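Local coordinates for ABC transporter, periplasmic substrate-binding protein (Thermotoga maritima, PDB 2HPG) that probably captures a small solute in the periplasm for a tripartite ATP-independent (TRAP) transporter, as a member of the DctP family of solute-binding proteins, at residues A[28-31]-A[32-36]; A[261-265]-A[266-270]. All coordinates share one frame; numbering follows the deposited sequence. Where two conformers were deposited one is given.

Interaction 1. Residues A[28-31]-A[32-36]; sequences LKWA and KAVEE
Trp30 and Val34, one helical turn apart, lie side by side and point the same way, with methyl CG2 of Val34 3.6 Å from the indole NE1 of Trp30. The methyl meets the ring obliquely, on its pyrrole part, and its place follows from the valine torsion: CG1 swings anti to the backbone N (chi1 168°), which turns CG2 back toward the preceding turn. This is the tight side of helix 22-37. Ile44 of strand 42-47 and Ile249 of the long helix 243-278 close over the pair, and Phe13 meets the Trp30 ring edge-to-face. Along the backbone, Val34 N bonds to Trp30 O at 3.0 Å and nearly straight (173°). Less surely, as one of two conformers, Glu35 passes its chain along Ala31 O and takes a bond from Ile44 N on OE2. Lys29 ties the helix to helix 243-278 through a salt bridge with Glu259. The loose side belongs to Leu28 and Lys32, both exposed and joined through Lys32 N and Leu28 O (3.0 Å). The chemistry is that of an amphipathic helix in a beta-alpha-beta unit, greasy toward sheet and neighbouring helix; the buried indole N-H is not left wanting, since Ile249 O accepts it.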
loop_
_atom_site.group_PDB
_atom_site.type_symbol
_atom_site.label_atom_id
_atom_site.label_comp_id
_atom_site.label_asym_id
_atom_site.label_seq_id
_atom_site.Cartn_x
_atom_site.Cartn_y
_atom_site.Cartn_z
ATOM N N LEU A 28 -13.661 -9.881 -2.620
ATOM C CA LEU A 28 -14.812 -10.724 -2.932
ATOM C C LEU A 28 -15.795 -10.825 -1.755
ATOM O O LEU A 28 -17.005 -10.875 -1.954
ATOM C CB LEU A 28 -14.359 -12.121 -3.366
ATOM C CG LEU A 28 -13.591 -12.167 -4.701
ATOM C CD1 LEU A 28 -12.890 -13.499 -4.874
ATOM C CD2 LEU A 28 -14.538 -11.887 -5.890
ATOM N N LYS A 29 -15.258 -10.871 -0.539
ATOM C CA LYS A 29 -16.059 -10.811 0.695
ATOM C C LYS A 29 -16.784 -9.497 0.811
ATOM O O LYS A 29 -17.957 -9.459 1.175
ATOM C CB LYS A 29 -15.170 -10.974 1.934
ATOM C CG LYS A 29 -14.766 -12.401 2.262
ATOM C CD LYS A 29 -14.093 -12.483 3.667
ATOM C CE LYS A 29 -15.090 -12.164 4.814
ATOM N NZ LYS A 29 -14.520 -12.256 6.214
ATOM N N TRP A 30 -16.074 -8.412 0.534
ATOM C CA TRP A 30 -16.668 -7.088 0.550
ATOM C C TRP A 30 -17.797 -6.946 -0.464
ATOM O O TRP A 30 -18.866 -6.424 -0.138
ATOM C CB TRP A 30 -15.605 -6.038 0.274
ATOM C CG TRP A 30 -16.129 -4.730 -0.142
ATOM C CD1 TRP A 30 -16.874 -3.856 0.604
ATOM C CD2 TRP A 30 -15.901 -4.095 -1.401
ATOM N NE1 TRP A 30 -17.121 -2.713 -0.112
ATOM C CE2 TRP A 30 -16.555 -2.844 -1.361
ATOM C CE3 TRP A 30 -15.216 -4.473 -2.575
ATOM C CZ2 TRP A 30 -16.546 -1.963 -2.446
ATOM C CZ3 TRP A 30 -15.194 -3.590 -3.645
ATOM C CH2 TRP A 30 -15.845 -2.346 -3.572
ATOM N N ALA A 31 -17.536 -7.384 -1.688
ATOM C CA ALA A 31 -18.521 -7.339 -2.772
ATOM C C ALA A 31 -19.763 -8.144 -2.418
ATOM O O ALA A 31 -20.881 -7.683 -2.606
ATOM C CB ALA A 31 -17.915 -7.872 -4.054
ATOM N N LYS A 32 -19.559 -9.358 -1.922
ATOM C CA LYS A 32 -20.676 -10.221 -1.526
ATOM C C LYS A 32 -21.539 -9.586 -0.415
ATOM O O LYS A 32 -22.769 -9.646 -0.488
ATOM C CB LYS A 32 -20.138 -11.596 -1.142
ATOM C CG LYS A 32 -21.187 -12.647 -0.898
ATOM C CD LYS A 32 -20.585 -14.058 -0.983
ATOM C CE LYS A 32 -20.508 -14.565 -2.445
ATOM N NZ LYS A 32 -19.888 -15.943 -2.593
ATOM N N ALA A 33 -20.898 -8.933 0.566
ATOM C CA ALA A 33 -21.595 -8.252 1.669
ATOM C C ALA A 33 -22.392 -7.019 1.217
ATOM O O ALA A 33 -23.532 -6.834 1.653
ATOM C CB ALA A 33 -20.596 -7.854 2.780
ATOM N N VAL A 34 -21.799 -6.173 0.362
ATOM C CA VAL A 34 -22.532 -5.044 -0.247
ATOM C C VAL A 34 -23.731 -5.512 -1.069
ATOM O O VAL A 34 -24.792 -4.920 -0.999
ATOM C CB VAL A 34 -21.610 -4.186 -1.123
ATOM C CG1 VAL A 34 -22.423 -3.204 -1.977
ATOM C CG2 VAL A 34 -20.635 -3.457 -0.244
ATOM N N GLU A 35 -23.554 -6.587 -1.826
ATOM C CA GLU A 35 -24.636 -7.167 -2.603
ATOM C C GLU A 35 -25.763 -7.645 -1.688
ATOM O O GLU A 35 -26.926 -7.351 -1.937
ATOM C CB GLU A 35 -24.102 -8.296 -3.495
ATOM C CG GLU A 35 -23.401 -7.752 -4.745
ATOM C CD GLU A 35 -22.430 -8.715 -5.397
ATOM O OE1 GLU A 35 -22.500 -9.925 -5.123
ATOM O OE2 GLU A 35 -21.591 -8.249 -6.197
ATOM N N GLU A 36 -25.408 -8.364 -0.621
ATOM C CA GLU A 36 -26.383 -8.850 0.356
ATOM C C GLU A 36 -27.148 -7.708 1.028
ATOM O O GLU A 36 -28.374 -7.696 1.037
ATOM C CB GLU A 36 -25.686 -9.709 1.410
ATOM C CG GLU A 36 -25.256 -11.079 0.881
ATOM C CD GLU A 36 -24.399 -11.848 1.863
ATOM O OE1 GLU A 36 -24.195 -11.349 2.990
ATOM O OE2 GLU A 36 -23.948 -12.961 1.508
#

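Interaction 2. Residues A[261-265]-A[266-270]; sequences SLKIM and KELEE
Glu267 lies against Lys263 one turn back, the two side chains passing at a slant. Its CB and CG sit over Lys263 O, but CG and that oxygen are modelled too close together, and the fit there is doubtful. A turn about CB-CG, off the staggered positions (chi2 -149°) and to be read with the same caution, precedes CD, which comes to 3.6 Å from CG of Lys263. The carboxylate lies along the lysine's methylenes: OE1 is 3.5 Å from CG and 3.9 Å from CE of Lys263, while OE2 stays nearer the lysine CA. The ammonium lies farther on, NZ being 5.3 Å from Glu267 OE1, so the charges attract at most at a distance. With an alanine here, Lys263 would probably lose the cover along its methylenes and the nearby negative charge, leaving its chain freer to turn.

The backbone widens into a pi-type turn at 266-268. Glu269 N bonds to Ile264 O, five residues back, at 3.0 Å and 165°; Leu268 N does likewise to Lys263 O, less surely given that oxygen's uncertain place. On another side Lys266 packs its CD against CD2 of Leu262, 3.7 Å away, before NZ goes to a salt bridge with Glu102. Glu269 lays CG beside Ile264 CG2 and spends its carboxylate on the backbone N-H groups of Tyr204 and Ala205. Glu270 curls back until OE2 is 2.8 Å from Met265 O (selenomethionine). Two oxygens that close imply that the Glu270 acid is probably protonated.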
loop_
_atom_site.group_PDB
_atom_site.type_symbol
_atom_site.label_atom_id
_atom_site.label_comp_id
_atom_site.label_asym_id
_atom_site.label_seq_id
_atom_site.Cartn_x
_atom_site.Cartn_y
_atom_site.Cartn_z
ATOM N N SER A 261 -6.033 -6.849 6.719
ATOM C CA SER A 261 -4.808 -6.207 7.200
ATOM C C SER A 261 -4.192 -6.903 8.408
ATOM O O SER A 261 -2.978 -7.106 8.480
ATOM C CB SER A 261 -5.102 -4.762 7.572
ATOM O OG SER A 261 -5.559 -4.036 6.458
ATOM N N LEU A 262 -5.032 -7.288 9.354
ATOM C CA LEU A 262 -4.570 -7.968 10.559
ATOM C C LEU A 262 -4.175 -9.395 10.278
ATOM O O LEU A 262 -3.246 -9.885 10.886
ATOM C CB LEU A 262 -5.644 -7.960 11.630
ATOM C CG LEU A 262 -5.830 -6.600 12.301
ATOM C CD1 LEU A 262 -7.145 -6.608 13.028
ATOM C CD2 LEU A 262 -4.709 -6.303 13.252
ATOM N N LYS A 263 -4.901 -10.078 9.394
ATOM C CA LYS A 263 -4.522 -11.438 8.997
ATOM C C LYS A 263 -3.159 -11.435 8.301
ATOM O O LYS A 263 -2.291 -12.263 8.581
ATOM C CB LYS A 263 -5.577 -12.049 8.075
ATOM C CG LYS A 263 -5.525 -13.577 7.983
ATOM C CD LYS A 263 -6.423 -14.141 6.885
ATOM C CE LYS A 263 -6.535 -15.680 7.022
ATOM N NZ LYS A 263 -7.118 -16.359 5.824
ATOM N N ILE A 264 -2.976 -10.501 7.390
ATOM C CA ILE A 264 -1.687 -10.295 6.739
ATOM C C ILE A 264 -0.578 -10.032 7.772
ATOM O O ILE A 264 0.447 -10.716 7.773
ATOM C CB ILE A 264 -1.741 -9.157 5.678
ATOM C CG1 ILE A 264 -2.540 -9.589 4.452
ATOM C CG2 ILE A 264 -0.339 -8.782 5.217
ATOM C CD1 ILE A 264 -2.723 -8.492 3.422
HETATM N N MSE A 265 -0.775 -9.047 8.645
HETATM C CA MSE A 265 0.281 -8.602 9.556
HETATM C C MSE A 265 0.558 -9.499 10.742
HETATM O O MSE A 265 1.672 -9.488 11.256
HETATM C CB MSE A 265 -0.020 -7.184 10.072
HETATM C CG MSE A 265 0.327 -6.114 9.098
HETATM SE SE MSE A 265 0.099 -4.351 9.863
HETATM C CE MSE A 265 -1.805 -4.443 10.272
ATOM N N LYS A 266 -0.455 -10.243 11.188
ATOM C CA LYS A 266 -0.370 -11.074 12.386
ATOM C C LYS A 266 -0.182 -12.556 12.063
ATOM O O LYS A 266 0.315 -13.289 12.905
ATOM C CB LYS A 266 -1.613 -10.896 13.258
ATOM C CG LYS A 266 -1.702 -9.516 13.918
ATOM C CD LYS A 266 -3.042 -9.321 14.660
ATOM C CE LYS A 266 -3.252 -10.256 15.849
ATOM N NZ LYS A 266 -2.312 -10.011 16.978
ATOM N N GLU A 267 -0.529 -12.997 10.855
ATOM C CA GLU A 267 -0.380 -14.411 10.509
ATOM C C GLU A 267 0.283 -14.746 9.192
ATOM O O GLU A 267 1.148 -15.614 9.165
ATOM C CB GLU A 267 -1.704 -15.161 10.593
ATOM C CG GLU A 267 -2.902 -14.378 10.266
ATOM C CD GLU A 267 -4.119 -14.835 11.036
ATOM O OE1 GLU A 267 -4.805 -15.772 10.558
ATOM O OE2 GLU A 267 -4.386 -14.243 12.110
ATOM N N LEU A 268 -0.134 -14.124 8.095
ATOM C CA LEU A 268 0.309 -14.610 6.787
ATOM C C LEU A 268 1.752 -14.261 6.537
ATOM O O LEU A 268 2.519 -15.088 6.037
ATOM C CB LEU A 268 -0.588 -14.085 5.672
ATOM C CG LEU A 268 -2.024 -14.589 5.738
ATOM C CD1 LEU A 268 -2.813 -14.071 4.545
ATOM C CD2 LEU A 268 -2.034 -16.117 5.751
ATOM N N GLU A 269 2.131 -13.037 6.870
ATOM C CA GLU A 269 3.522 -12.645 6.708
ATOM C C GLU A 269 4.473 -13.500 7.546
ATOM O O GLU A 269 5.599 -13.767 7.125
ATOM C CB GLU A 269 3.706 -11.170 7.041
ATOM C CG GLU A 269 3.430 -10.240 5.856
ATOM C CD GLU A 269 4.429 -10.423 4.696
ATOM O OE1 GLU A 269 5.619 -10.061 4.831
ATOM O OE2 GLU A 269 4.000 -10.891 3.623
ATOM N N GLU A 270 4.006 -13.908 8.730
ATOM C CA GLU A 270 4.746 -14.813 9.604
ATOM C C GLU A 270 4.918 -16.194 8.941
ATOM O O GLU A 270 6.017 -16.768 8.980
ATOM C CB GLU A 270 4.043 -14.977 10.962
ATOM C CG GLU A 270 4.110 -13.758 11.894
ATOM C CD GLU A 270 3.264 -12.558 11.459
ATOM O OE1 GLU A 270 2.473 -12.669 10.491
ATOM O OE2 GLU A 270 3.393 -11.488 12.110
#

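Overall arrangement
Both contacts are local ones within single helices, interaction 1 on helix 22-37 and interaction 2 more than two hundred residues later on helix 243-278. Their centres are 22 Å apart and their nearest atoms about 8 Å, so they do not touch. The two helices nevertheless pack on each other: Ile249, Glu252 and Met253 of the long helix meet interaction 1, and Tyr23 and Pro22 from the start of the first helix meet interaction 2. Helix 22-37 links parallel strands 9-14 and 42-47, whereas helix 243-278 also packs on helix 101-112 and, through Glu269, bonds to the backbone of Tyr204. The long helix thus ties an early beta-alpha-beta unit to helix 101-112 and the start of helix 204-209 within this solute-binding fold.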